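Local coordinates for hydroxylase (Rhodococcus sp., PDB 2OR0), which is probably a flavin-dependent oxidoreductase of the acyl-CoA dehydrogenase family, perhaps a hydroxylase, at residues 83-88 with 97-102; 256-261 with 384-389. All coordinates share one frame; numbering follows the deposited sequence.

Both contacts are buried, with centres about 13 Å apart, and neither is a surface contact, although the chain of 384-389 runs outward to an exposed end. Contact 1 joins neighbours in sequence, helices 78-91 and 93-102, through small apolar groups. Contact 2 joins helix 250-277 to a turn more than a hundred residues later. Helix 250-277 links the two: its segment 256-261 lies against both helices of contact 1, where Ile101 CD1 comes within 3.4 Å of Ile258 CG1. Contact 2 pairs a histidine-threonine hydrogen bond with methyl packing where a turn meets a helix; contact 1, helix on helix, is made by van der Waals touches.

Contact 1: 83-88 with 97-102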
loop_
_atom_site.group_PDB
_atom_site.type_symbol
_atom_site.label_atom_id
_atom_site.label_comp_id
_atom_site.label_asym_id
_atom_site.label_seq_id
_atom_site.Cartn_x
_atom_site.Cartn_y
_atom_site.Cartn_z
ATOM N N GLU A 83 2.623 -10.722 -3.676
ATOM C CA GLU A 83 2.479 -11.166 -5.055
ATOM C C GLU A 83 1.093 -10.908 -5.617
ATOM O O GLU A 83 0.949 -10.625 -6.826
ATOM C CB GLU A 83 2.842 -12.663 -5.195
ATOM C CG GLU A 83 4.354 -12.942 -5.026
ATOM C CD GLU A 83 4.719 -14.449 -4.926
ATOM O OE1 GLU A 83 3.829 -15.317 -4.777
ATOM O OE2 GLU A 83 5.933 -14.751 -4.960
ATOM N N THR A 84 0.071 -11.033 -4.764
ATOM C CA THR A 84 -1.297 -10.777 -5.201
ATOM C C THR A 84 -1.497 -9.284 -5.545
ATOM O O THR A 84 -2.081 -8.959 -6.574
ATOM C CB THR A 84 -2.345 -11.232 -4.147
ATOM O OG1 THR A 84 -2.042 -12.578 -3.723
ATOM C CG2 THR A 84 -3.745 -11.175 -4.760
ATOM N N VAL A 85 -1.029 -8.400 -4.671
ATOM C CA VAL A 85 -1.047 -6.955 -4.926
ATOM C C VAL A 85 -0.341 -6.637 -6.264
ATOM O O VAL A 85 -0.913 -5.966 -7.135
ATOM C CB VAL A 85 -0.383 -6.198 -3.776
ATOM C CG1 VAL A 85 -0.199 -4.707 -4.121
ATOM C CG2 VAL A 85 -1.205 -6.347 -2.482
HETATM N N MSE A 86 0.884 -7.148 -6.426
HETATM C CA MSE A 86 1.611 -6.957 -7.670
HETATM C C MSE A 86 0.805 -7.449 -8.846
HETATM O O MSE A 86 0.806 -6.823 -9.882
HETATM C CB MSE A 86 2.961 -7.660 -7.638
HETATM C CG MSE A 86 3.946 -7.059 -6.715
HETATM SE SE MSE A 86 5.590 -8.143 -6.664
HETATM C CE MSE A 86 6.511 -7.368 -5.166
ATOM N N GLY A 87 0.103 -8.570 -8.688
ATOM C CA GLY A 87 -0.704 -9.105 -9.768
ATOM C C GLY A 87 -1.882 -8.215 -10.116
ATOM O O GLY A 87 -2.173 -7.993 -11.283
ATOM N N VAL A 88 -2.569 -7.701 -9.097
ATOM C CA VAL A 88 -3.706 -6.770 -9.314
ATOM C C VAL A 88 -3.187 -5.462 -9.937
ATOM O O VAL A 88 -3.771 -4.952 -10.919
ATOM C CB VAL A 88 -4.459 -6.434 -7.995
ATOM C CG1 VAL A 88 -5.593 -5.484 -8.281
ATOM C CG2 VAL A 88 -5.026 -7.675 -7.344
ATOM N N TRP A 97 -3.223 -0.497 -6.099
ATOM C CA TRP A 97 -2.893 0.418 -5.017
ATOM C C TRP A 97 -3.899 0.291 -3.871
ATOM O O TRP A 97 -3.513 0.260 -2.689
ATOM C CB TRP A 97 -2.866 1.857 -5.539
ATOM C CG TRP A 97 -2.508 2.867 -4.476
ATOM C CD1 TRP A 97 -3.383 3.560 -3.682
ATOM C CD2 TRP A 97 -1.188 3.275 -4.071
ATOM N NE1 TRP A 97 -2.685 4.396 -2.827
ATOM C CE2 TRP A 97 -1.344 4.236 -3.037
ATOM C CE3 TRP A 97 0.107 2.943 -4.494
ATOM C CZ2 TRP A 97 -0.247 4.858 -2.406
ATOM C CZ3 TRP A 97 1.204 3.569 -3.869
ATOM C CH2 TRP A 97 1.015 4.513 -2.843
ATOM N N VAL A 98 -5.180 0.221 -4.217
ATOM C CA VAL A 98 -6.234 0.157 -3.190
ATOM C C VAL A 98 -6.130 -1.176 -2.401
ATOM O O VAL A 98 -6.243 -1.205 -1.162
ATOM C CB VAL A 98 -7.634 0.384 -3.809
ATOM C CG1 VAL A 98 -8.735 -0.102 -2.867
ATOM C CG2 VAL A 98 -7.829 1.870 -4.166
ATOM N N THR A 99 -5.823 -2.249 -3.120
ATOM C CA THR A 99 -5.590 -3.580 -2.504
ATOM C C THR A 99 -4.439 -3.579 -1.515
ATOM O O THR A 99 -4.568 -4.108 -0.411
ATOM C CB THR A 99 -5.346 -4.653 -3.561
ATOM O OG1 THR A 99 -6.420 -4.642 -4.497
ATOM C CG2 THR A 99 -5.272 -6.026 -2.916
ATOM N N GLY A 100 -3.320 -2.974 -1.902
ATOM C CA GLY A 100 -2.186 -2.824 -1.011
ATOM C C GLY A 100 -2.321 -1.909 0.193
ATOM O O GLY A 100 -1.539 -2.033 1.129
ATOM N N ILE A 101 -3.282 -0.977 0.167
ATOM C CA ILE A 101 -3.513 -0.027 1.268
ATOM C C ILE A 101 -4.677 -0.502 2.135
ATOM O O ILE A 101 -4.522 -0.705 3.327
ATOM C CB ILE A 101 -3.871 1.423 0.731
ATOM C CG1 ILE A 101 -2.735 2.014 -0.093
ATOM C CG2 ILE A 101 -4.243 2.374 1.880
ATOM C CD1 ILE A 101 -1.852 3.030 0.657
ATOM N N VAL A 102 -5.847 -0.626 1.527
ATOM C CA VAL A 102 -7.049 -1.069 2.215
ATOM C C VAL A 102 -6.804 -2.505 2.744
ATOM O O VAL A 102 -7.217 -2.830 3.857
ATOM C CB VAL A 102 -8.293 -0.981 1.304
ATOM C CG1 VAL A 102 -9.551 -1.466 2.009
ATOM C CG2 VAL A 102 -8.527 0.464 0.837
#
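Val85 meets Gly100 where the two segments come nearest, their CA atoms 5.8 Å apart. Beyond CB the valine forks, and both branches are used. CG2 lies against the bare backbone of Gly100, 3.9 Å from Gly100 CA and close to the amide nitrogen too, and the same methyl touches Thr99 CG2, 4.1 Å from Val85 CG2. CG1 is set anti to the valine's own nitrogen (chi1 171°), from where it grazes Gly100 CA. It also turns to helix 250-277: Val85 CG1 lies 3.5 Å from Gly257 O, and close to Ala261 N as well. One short, branched residue thus touches two other helices, and its fork at CB sets a methyl toward each. Gly100 suits the opposite wall because a beta carbon built there would come to 3.4 Å from Val85 CG1, a tight fit at this spacing.

One turn along, Val88 CG1 approaches Thr99 OG1 to 4.0 Å, the two side chains crossing at a slant. This is a van der Waals touch, for the hydroxyl is occupied by its own helix, hydrogen-bonded to Ser95 O. Threonine can therefore be buried here with its polar atom satisfied, offering a methyl to Val85. Leu57 of helix 51-60 packs on both Val88 and Thr99.

The axes of the two segments come within 8.7 Å of each other, with 152° between their directions, close to antiparallel, and a very short link joins the helices. The arrangement is a helical hairpin of the N-terminal all-helical part, lying on the C-terminal helices as in the acyl-CoA dehydrogenase fold.

Contact 2: 256-261 with 384-389; sequences LGITAA and AVHVPG. With ACT (acetate ion), chain F.
Thr259 and His386 find each other through similar first torsions: at both residues the leading atom lies anti to the carbonyl carbon, with chi1 -56° placing Thr259 OG1 and chi1 -58° placing the imidazole CG. The His386 side chain reaches across to the helix, and Thr259 OG1 comes to the edge of the ring, near its plane, making a 2.9 Å hydrogen bond with His386 NE2. The hydroxyl is also gripped by Gln341 NE2, and the far nitrogen of the ring, ND1, pairs with Gly380 O, which fixes how the imidazole is rotated. A flat group with a polar atom on each side suits this buried bridge.

Beside the bond, Ile258 sends in its CG2 methyl, which touches two partners: His386 CE1 at 3.5 Å, approached obliquely, and the methyl of Val385, CG2 to CG2 at 3.5 Å. That Val385 CG2 also lies over one face of the imidazole, toward its rim, so two branched aliphatic residues bear on the ring, one over a face and one obliquely. A leucine in place of His386 would probably leave Thr259 OG1 and Gly380 O each without this partner and Ile258 CG2 with a differently shaped neighbour.

At the exposed end of the turn, Gly389 N donates to an acetate ion, 3.0 Å from N to acetate O; the ion probably came from the crystallisation liquor.

Helix 331-356 flanks the turn, with Gln341 and Ala345 touching His386 and Trp346 NE1 bonded to His386 O. Helix 93-102 packs on the same Ile258 through Trp97 and Ile101, helix 78-91 meets Leu256, Ala260 and Ala261, and the turn leads from helix 370-381 into helix 389-399.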
loop_
_atom_site.group_PDB
_atom_site.type_symbol
_atom_site.label_atom_id
_atom_site.label_comp_id
_atom_site.label_asym_id
_atom_site.label_seq_id
_atom_site.Cartn_x
_atom_site.Cartn_y
_atom_site.Cartn_z
ATOM N N LEU A 256 4.619 -2.737 2.765
ATOM C CA LEU A 256 4.765 -3.881 1.846
ATOM C C LEU A 256 3.733 -3.817 0.738
ATOM O O LEU A 256 4.054 -3.989 -0.446
ATOM C CB LEU A 256 4.655 -5.226 2.601
ATOM C CG LEU A 256 4.713 -6.534 1.779
ATOM C CD1 LEU A 256 6.113 -6.740 1.183
ATOM C CD2 LEU A 256 4.303 -7.753 2.643
ATOM N N GLY A 257 2.482 -3.573 1.124
ATOM C CA GLY A 257 1.410 -3.434 0.155
ATOM C C GLY A 257 1.608 -2.270 -0.799
ATOM O O GLY A 257 1.288 -2.364 -1.994
ATOM N N ILE A 258 2.124 -1.170 -0.266
ATOM C CA ILE A 258 2.291 0.067 -1.017
ATOM C C ILE A 258 3.419 -0.090 -2.081
ATOM O O ILE A 258 3.224 0.212 -3.239
ATOM C CB ILE A 258 2.605 1.250 -0.042
ATOM C CG1 ILE A 258 1.321 1.686 0.687
ATOM C CG2 ILE A 258 3.197 2.413 -0.785
ATOM C CD1 ILE A 258 1.578 2.540 1.907
ATOM N N THR A 259 4.579 -0.565 -1.652
ATOM C CA THR A 259 5.707 -0.816 -2.556
ATOM C C THR A 259 5.430 -1.978 -3.517
ATOM O O THR A 259 5.761 -1.892 -4.703
ATOM C CB THR A 259 6.997 -0.981 -1.763
ATOM O OG1 THR A 259 7.160 0.193 -0.968
ATOM C CG2 THR A 259 8.217 -1.133 -2.682
ATOM N N ALA A 260 4.756 -3.030 -3.049
ATOM C CA ALA A 260 4.277 -4.067 -3.980
ATOM C C ALA A 260 3.400 -3.493 -5.096
ATOM O O ALA A 260 3.560 -3.852 -6.263
ATOM C CB ALA A 260 3.541 -5.183 -3.236
ATOM N N ALA A 261 2.470 -2.595 -4.745
ATOM C CA ALA A 261 1.622 -1.942 -5.743
ATOM C C ALA A 261 2.459 -1.171 -6.740
ATOM O O ALA A 261 2.261 -1.342 -7.929
ATOM C CB ALA A 261 0.581 -1.029 -5.077
ATOM N N ALA A 384 4.777 8.797 1.552
ATOM C CA ALA A 384 5.742 9.000 2.642
ATOM C C ALA A 384 6.622 7.786 2.892
ATOM O O ALA A 384 7.772 7.938 3.307
ATOM C CB ALA A 384 4.985 9.407 3.971
ATOM N N VAL A 385 6.104 6.584 2.630
ATOM C CA VAL A 385 6.914 5.372 2.849
ATOM C C VAL A 385 8.023 5.200 1.816
ATOM O O VAL A 385 8.862 4.306 1.964
ATOM C CB VAL A 385 6.104 4.036 2.986
ATOM C CG1 VAL A 385 5.135 4.108 4.150
ATOM C CG2 VAL A 385 5.379 3.693 1.701
ATOM N N HIS A 386 8.056 6.071 0.806
ATOM C CA HIS A 386 9.158 6.067 -0.144
ATOM C C HIS A 386 10.219 7.132 0.044
ATOM O O HIS A 386 11.196 7.125 -0.704
ATOM C CB HIS A 386 8.630 6.049 -1.584
ATOM C CG HIS A 386 7.747 4.874 -1.859
ATOM N ND1 HIS A 386 6.512 4.984 -2.455
ATOM C CD2 HIS A 386 7.903 3.565 -1.552
ATOM C CE1 HIS A 386 5.959 3.787 -2.533
ATOM N NE2 HIS A 386 6.784 2.911 -1.985
ATOM N N VAL A 387 10.067 8.033 1.028
ATOM C CA VAL A 387 11.122 9.020 1.295
ATOM C C VAL A 387 12.358 8.220 1.716
ATOM O O VAL A 387 12.260 7.414 2.639
ATOM C CB VAL A 387 10.710 10.109 2.371
ATOM C CG1 VAL A 387 11.896 11.024 2.766
ATOM C CG2 VAL A 387 9.520 10.967 1.860
ATOM N N PRO A 388 13.499 8.387 0.996
ATOM C CA PRO A 388 14.685 7.580 1.233
ATOM C C PRO A 388 15.759 8.076 2.214
ATOM O O PRO A 388 16.423 7.249 2.831
ATOM C CB PRO A 388 15.297 7.483 -0.183
ATOM C CG PRO A 388 15.026 8.875 -0.761
ATOM C CD PRO A 388 13.672 9.272 -0.192
ATOM N N GLY A 389 15.975 9.392 2.322
ATOM C CA GLY A 389 17.198 9.896 2.949
ATOM C C GLY A 389 17.418 9.435 4.401
ATOM O O GLY A 389 18.415 8.794 4.693
HETATM C C ACT F . 14.887 12.325 0.548
HETATM O O ACT F . 15.015 12.186 1.742
HETATM O OXT ACT F . 13.675 12.382 0.182
HETATM C CH3 ACT F . 16.074 12.458 -0.361
#